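Local coordinates for cysteine protease-like VirA (Shigella flexneri, PDB 3EB8), which is a secreted virulence effector required for bacterial entry into epithelial cells and for spread within and between host cells, at residues L189-N202 with K216-I229. Numbering follows the deposited sequence.
Sequences LQMLSYNQVNKIIN and KLLFTSLFQDPAFI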
loop_
_atom_site.group_PDB
_atom_site.type_symbol
_atom_site.label_atom_id
_atom_site.label_comp_id
_atom_site.label_asym_id
_atom_site.label_seq_id
_atom_site.Cartn_x
_atom_site.Cartn_y
_atom_site.Cartn_z
ATOM N N LEU A 189 3.118 -6.083 -23.575
ATOM C CA LEU A 189 2.259 -5.008 -24.029
ATOM C C LEU A 189 3.008 -4.105 -24.974
ATOM O O LEU A 189 4.122 -3.682 -24.674
ATOM C CB LEU A 189 1.780 -4.184 -22.842
ATOM C CG LEU A 189 0.955 -4.896 -21.777
ATOM C CD1 LEU A 189 0.494 -3.886 -20.708
ATOM C CD2 LEU A 189 -0.218 -5.613 -22.423
ATOM N N GLN A 190 2.397 -3.800 -26.112
ATOM C CA GLN A 190 2.944 -2.784 -27.003
ATOM C C GLN A 190 2.537 -1.429 -26.471
ATOM O O GLN A 190 1.387 -1.221 -26.089
ATOM C CB GLN A 190 2.438 -2.967 -28.433
ATOM C CG GLN A 190 3.144 -4.072 -29.199
ATOM C CD GLN A 190 2.327 -4.560 -30.378
ATOM O OE1 GLN A 190 1.269 -4.004 -30.686
ATOM N NE2 GLN A 190 2.810 -5.606 -31.042
ATOM N N MET A 191 3.484 -0.505 -26.446
ATOM C CA MET A 191 3.256 0.796 -25.840
ATOM C C MET A 191 2.417 1.708 -26.731
ATOM O O MET A 191 2.459 1.601 -27.958
ATOM C CB MET A 191 4.596 1.442 -25.481
ATOM C CG MET A 191 5.242 0.794 -24.264
ATOM S SD MET A 191 4.124 0.827 -22.846
ATOM C CE MET A 191 3.703 2.577 -22.858
ATOM N N LEU A 192 1.649 2.597 -26.106
ATOM C CA LEU A 192 0.749 3.477 -26.843
ATOM C C LEU A 192 1.483 4.640 -27.495
ATOM O O LEU A 192 2.407 5.210 -26.910
ATOM C CB LEU A 192 -0.373 4.000 -25.932
ATOM C CG LEU A 192 -1.604 3.099 -25.759
ATOM C CD1 LEU A 192 -1.221 1.836 -25.045
ATOM C CD2 LEU A 192 -2.732 3.795 -25.003
ATOM N N SER A 193 1.073 4.998 -28.707
ATOM C CA SER A 193 1.621 6.185 -29.345
ATOM C C SER A 193 1.248 7.434 -28.545
ATOM O O SER A 193 0.331 7.407 -27.732
ATOM C CB SER A 193 1.101 6.325 -30.772
ATOM O OG SER A 193 -0.285 6.617 -30.779
ATOM N N TYR A 194 1.957 8.529 -28.787
ATOM C CA TYR A 194 1.520 9.806 -28.258
ATOM C C TYR A 194 0.095 10.120 -28.720
ATOM O O TYR A 194 -0.729 10.601 -27.938
ATOM C CB TYR A 194 2.452 10.948 -28.675
ATOM C CG TYR A 194 1.802 12.284 -28.424
ATOM C CD1 TYR A 194 1.876 12.893 -27.179
ATOM C CD2 TYR A 194 1.071 12.912 -29.418
ATOM C CE1 TYR A 194 1.261 14.100 -26.940
ATOM C CE2 TYR A 194 0.452 14.120 -29.193
ATOM C CZ TYR A 194 0.548 14.711 -27.952
ATOM O OH TYR A 194 -0.073 15.920 -27.738
ATOM N N ASN A 195 -0.181 9.875 -30.000
ATOM C CA ASN A 195 -1.517 10.066 -30.539
ATOM C C ASN A 195 -2.592 9.349 -29.742
ATOM O O ASN A 195 -3.611 9.940 -29.393
ATOM C CB ASN A 195 -1.577 9.600 -31.985
ATOM C CG ASN A 195 -0.954 10.581 -32.924
ATOM O OD1 ASN A 195 -0.526 11.656 -32.505
ATOM N ND2 ASN A 195 -0.892 10.227 -34.209
ATOM N N GLN A 196 -2.362 8.072 -29.457
ATOM C CA GLN A 196 -3.358 7.255 -28.779
ATOM C C GLN A 196 -3.654 7.735 -27.365
ATOM O O GLN A 196 -4.813 7.973 -27.020
ATOM C CB GLN A 196 -2.941 5.787 -28.765
ATOM C CG GLN A 196 -3.174 5.055 -30.083
ATOM C CD GLN A 196 -2.114 3.996 -30.345
ATOM O OE1 GLN A 196 -1.202 3.804 -29.541
ATOM N NE2 GLN A 196 -2.227 3.310 -31.470
ATOM N N VAL A 197 -2.615 7.875 -26.546
ATOM C CA VAL A 197 -2.805 8.287 -25.160
ATOM C C VAL A 197 -3.433 9.675 -25.108
ATOM O O VAL A 197 -4.281 9.947 -24.264
ATOM C CB VAL A 197 -1.490 8.287 -24.352
ATOM C CG1 VAL A 197 -0.579 7.178 -24.814
ATOM C CG2 VAL A 197 -0.787 9.624 -24.446
ATOM N N ASN A 198 -3.025 10.547 -26.024
ATOM C CA ASN A 198 -3.564 11.889 -26.064
ATOM C C ASN A 198 -5.083 11.895 -26.226
ATOM O O ASN A 198 -5.764 12.814 -25.761
ATOM C CB ASN A 198 -2.914 12.697 -27.173
ATOM C CG ASN A 198 -3.305 14.148 -27.119
ATOM O OD1 ASN A 198 -3.999 14.638 -28.001
ATOM N ND2 ASN A 198 -2.890 14.843 -26.057
ATOM N N LYS A 199 -5.606 10.863 -26.880
ATOM C CA LYS A 199 -7.046 10.693 -27.040
ATOM C C LYS A 199 -7.741 10.463 -25.695
ATOM O O LYS A 199 -8.586 11.253 -25.269
ATOM C CB LYS A 199 -7.323 9.529 -27.998
ATOM C CG LYS A 199 -8.665 8.835 -27.803
ATOM C CD LYS A 199 -9.781 9.533 -28.559
ATOM C CE LYS A 199 -11.089 8.804 -28.343
ATOM N NZ LYS A 199 -11.284 8.487 -26.898
ATOM N N ILE A 200 -7.374 9.373 -25.032
ATOM C CA ILE A 200 -7.881 9.042 -23.701
ATOM C C ILE A 200 -7.758 10.195 -22.703
ATOM O O ILE A 200 -8.734 10.587 -22.055
ATOM C CB ILE A 200 -7.070 7.891 -23.111
ATOM C CG1 ILE A 200 -7.006 6.725 -24.087
ATOM C CG2 ILE A 200 -7.669 7.451 -21.815
ATOM C CD1 ILE A 200 -6.126 5.601 -23.584
ATOM N N ILE A 201 -6.537 10.712 -22.571
ATOM C CA ILE A 201 -6.229 11.751 -21.603
ATOM C C ILE A 201 -7.191 12.909 -21.773
ATOM O O ILE A 201 -7.809 13.358 -20.803
ATOM C CB ILE A 201 -4.751 12.206 -21.719
ATOM C CG1 ILE A 201 -3.876 11.267 -20.888
ATOM C CG2 ILE A 201 -4.563 13.645 -21.243
ATOM C CD1 ILE A 201 -2.445 11.199 -21.346
ATOM N N ASN A 202 -7.342 13.363 -23.016
ATOM C CA ASN A 202 -8.256 14.460 -23.312
ATOM C C ASN A 202 -9.729 14.107 -23.114
ATOM O O ASN A 202 -10.518 14.966 -22.721
ATOM C CB ASN A 202 -7.988 15.042 -24.698
ATOM C CG ASN A 202 -6.950 16.149 -24.664
ATOM O OD1 ASN A 202 -7.054 17.083 -23.862
ATOM N ND2 ASN A 202 -5.942 16.050 -25.520
ATOM N N LYS A 216 -2.672 16.831 -17.481
ATOM C CA LYS A 216 -2.820 16.222 -18.793
ATOM C C LYS A 216 -1.435 15.924 -19.344
ATOM O O LYS A 216 -1.192 14.861 -19.926
ATOM C CB LYS A 216 -3.567 17.156 -19.749
ATOM C CG LYS A 216 -5.019 17.377 -19.406
ATOM C CD LYS A 216 -5.797 17.860 -20.623
ATOM C CE LYS A 216 -4.980 18.834 -21.456
ATOM N NZ LYS A 216 -5.665 19.221 -22.726
ATOM N N LEU A 217 -0.537 16.884 -19.137
ATOM C CA LEU A 217 0.821 16.835 -19.652
ATOM C C LEU A 217 1.573 15.727 -18.950
ATOM O O LEU A 217 2.239 14.908 -19.581
ATOM C CB LEU A 217 1.520 18.153 -19.358
ATOM C CG LEU A 217 2.364 18.715 -20.482
ATOM C CD1 LEU A 217 1.432 19.263 -21.572
ATOM C CD2 LEU A 217 3.265 19.793 -19.915
ATOM N N LEU A 218 1.451 15.722 -17.631
ATOM C CA LEU A 218 2.099 14.746 -16.784
ATOM C C LEU A 218 1.718 13.333 -17.212
ATOM O O LEU A 218 2.584 12.493 -17.480
ATOM C CB LEU A 218 1.692 14.991 -15.333
ATOM C CG LEU A 218 2.271 14.071 -14.263
ATOM C CD1 LEU A 218 3.779 14.024 -14.421
ATOM C CD2 LEU A 218 1.880 14.575 -12.873
ATOM N N PHE A 219 0.417 13.068 -17.288
ATOM C CA PHE A 219 -0.035 11.727 -17.622
ATOM C C PHE A 219 0.212 11.377 -19.077
ATOM O O PHE A 219 0.246 10.214 -19.426
ATOM C CB PHE A 219 -1.505 11.504 -17.245
ATOM C CG PHE A 219 -1.761 11.640 -15.781
ATOM C CD1 PHE A 219 -2.752 12.478 -15.308
ATOM C CD2 PHE A 219 -0.960 10.971 -14.864
ATOM C CE1 PHE A 219 -2.968 12.622 -13.939
ATOM C CE2 PHE A 219 -1.176 11.108 -13.496
ATOM C CZ PHE A 219 -2.186 11.935 -13.037
ATOM N N THR A 220 0.380 12.380 -19.925
ATOM C CA THR A 220 0.699 12.103 -21.322
ATOM C C THR A 220 2.093 11.505 -21.439
ATOM O O THR A 220 2.317 10.573 -22.205
ATOM C CB THR A 220 0.601 13.369 -22.204
ATOM O OG1 THR A 220 -0.775 13.748 -22.338
ATOM C CG2 THR A 220 1.172 13.097 -23.587
ATOM N N SER A 221 3.020 12.059 -20.666
ATOM C CA SER A 221 4.398 11.592 -20.634
ATOM C C SER A 221 4.470 10.207 -20.005
ATOM O O SER A 221 4.913 9.258 -20.639
ATOM C CB SER A 221 5.283 12.591 -19.884
ATOM O OG SER A 221 6.494 11.986 -19.470
ATOM N N LEU A 222 4.032 10.077 -18.759
ATOM C CA LEU A 222 3.800 8.745 -18.215
ATOM C C LEU A 222 2.799 8.210 -19.215
ATOM O O LEU A 222 2.304 8.966 -20.038
ATOM C CB LEU A 222 3.161 8.817 -16.840
ATOM C CG LEU A 222 3.737 9.733 -15.765
ATOM C CD1 LEU A 222 2.749 9.872 -14.594
ATOM C CD2 LEU A 222 5.070 9.202 -15.293
ATOM N N PHE A 223 2.494 6.933 -19.174
ATOM C CA PHE A 223 1.503 6.365 -20.104
ATOM C C PHE A 223 2.169 5.965 -21.414
ATOM O O PHE A 223 1.757 5.007 -22.063
ATOM C CB PHE A 223 0.338 7.325 -20.400
ATOM C CG PHE A 223 -0.725 7.379 -19.317
ATOM C CD1 PHE A 223 -0.397 7.231 -17.974
ATOM C CD2 PHE A 223 -2.054 7.624 -19.647
ATOM C CE1 PHE A 223 -1.374 7.306 -16.994
ATOM C CE2 PHE A 223 -3.046 7.693 -18.659
ATOM C CZ PHE A 223 -2.697 7.533 -17.335
ATOM N N GLN A 224 3.185 6.727 -21.805
ATOM C CA GLN A 224 4.078 6.321 -22.872
ATOM C C GLN A 224 5.360 5.732 -22.287
ATOM O O GLN A 224 6.225 5.274 -23.018
ATOM C CB GLN A 224 4.434 7.508 -23.770
ATOM C CG GLN A 224 3.239 8.115 -24.482
ATOM C CD GLN A 224 3.646 9.277 -25.347
ATOM O OE1 GLN A 224 3.516 10.445 -24.951
ATOM N NE2 GLN A 224 4.184 8.971 -26.526
ATOM N N ASP A 225 5.498 5.762 -20.970
ATOM C CA ASP A 225 6.683 5.200 -20.363
ATOM C C ASP A 225 6.413 3.739 -19.978
ATOM O O ASP A 225 5.642 3.464 -19.069
ATOM C CB ASP A 225 7.114 6.041 -19.156
ATOM C CG ASP A 225 8.366 5.524 -18.505
ATOM O OD1 ASP A 225 8.860 4.444 -18.901
ATOM O OD2 ASP A 225 8.858 6.203 -17.591
ATOM N N PRO A 226 7.064 2.792 -20.677
ATOM C CA PRO A 226 6.810 1.375 -20.415
ATOM C C PRO A 226 7.139 1.016 -18.972
ATOM O O PRO A 226 6.540 0.115 -18.410
ATOM C CB PRO A 226 7.754 0.656 -21.374
ATOM C CG PRO A 226 8.124 1.674 -22.397
ATOM C CD PRO A 226 8.130 2.984 -21.670
ATOM N N ALA A 227 8.069 1.724 -18.362
ATOM C CA ALA A 227 8.389 1.419 -16.987
ATOM C C ALA A 227 7.206 1.798 -16.106
ATOM O O ALA A 227 6.900 1.115 -15.141
ATOM C CB ALA A 227 9.655 2.140 -16.543
ATOM N N PHE A 228 6.530 2.886 -16.462
ATOM C CA PHE A 228 5.341 3.285 -15.739
ATOM C C PHE A 228 4.194 2.275 -15.932
ATOM O O PHE A 228 3.529 1.886 -14.974
ATOM C CB PHE A 228 4.870 4.692 -16.119
ATOM C CG PHE A 228 3.596 5.073 -15.436
ATOM C CD1 PHE A 228 3.607 5.504 -14.116
ATOM C CD2 PHE A 228 2.373 4.911 -16.081
ATOM C CE1 PHE A 228 2.415 5.803 -13.455
ATOM C CE2 PHE A 228 1.181 5.218 -15.434
ATOM C CZ PHE A 228 1.194 5.663 -14.117
ATOM N N ILE A 229 3.964 1.859 -17.172
ATOM C CA ILE A 229 2.931 0.860 -17.427
ATOM C C ILE A 229 3.224 -0.390 -16.604
ATOM O O ILE A 229 2.334 -0.985 -15.997
ATOM C CB ILE A 229 2.863 0.487 -18.920
ATOM C CG1 ILE A 229 2.548 1.731 -19.761
ATOM C CG2 ILE A 229 1.846 -0.628 -19.144
ATOM C CD1 ILE A 229 1.324 2.519 -19.268
#
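Lys216 reaches across to Asn202, its NZ donating to Asn202 OD1 (2.8 Å) in the plane of the amide and on a lone pair. The lysine's first methylenes lie against Ile201 CG2, so its chain has an apolar flank and a polar tip. One turn later Thr220 turns its OG1 back to Lys216 O (2.7 Å), which also accepts from Thr220 N on the opposite face of that carbonyl. That bond fixes the side chain with OG1 beside its own backbone N (chi1 -70°) and CG2 anti to it, which brings Thr220 CG2 3.5 Å from Tyr194 CE1. Ile201 CD1 fits closely over this turn, 3.3 Å from Thr220 CA and 4.0 Å from Phe223 CD2. Past the helix end, the Gln224 side chain crosses that of Val197 at about a right angle, CG against Val197 CG1. Met191, its chain bent at chi2 and chi3, takes over at the next helix: it crosses the Pro226 ring at about a right angle, with Met191 CG 3.5 Å from Pro226 CG, while Met191 and Ile229 reach toward each other tip to tip, Met191 CE 3.4 Å from Ile229 CG1. Both segments belong to the region assigned to tubulin binding, where consecutive helices pair roughly antiparallel, the axes of 194-202 and 216-221 9.7 Å apart and inclined at 141°. Ile200 carries the first helix onto helix 167-176; Phe219 and Phe228 rest on strand 157-160, and Phe228 also meets Tyr300 of strand 300-312 edge-to-face.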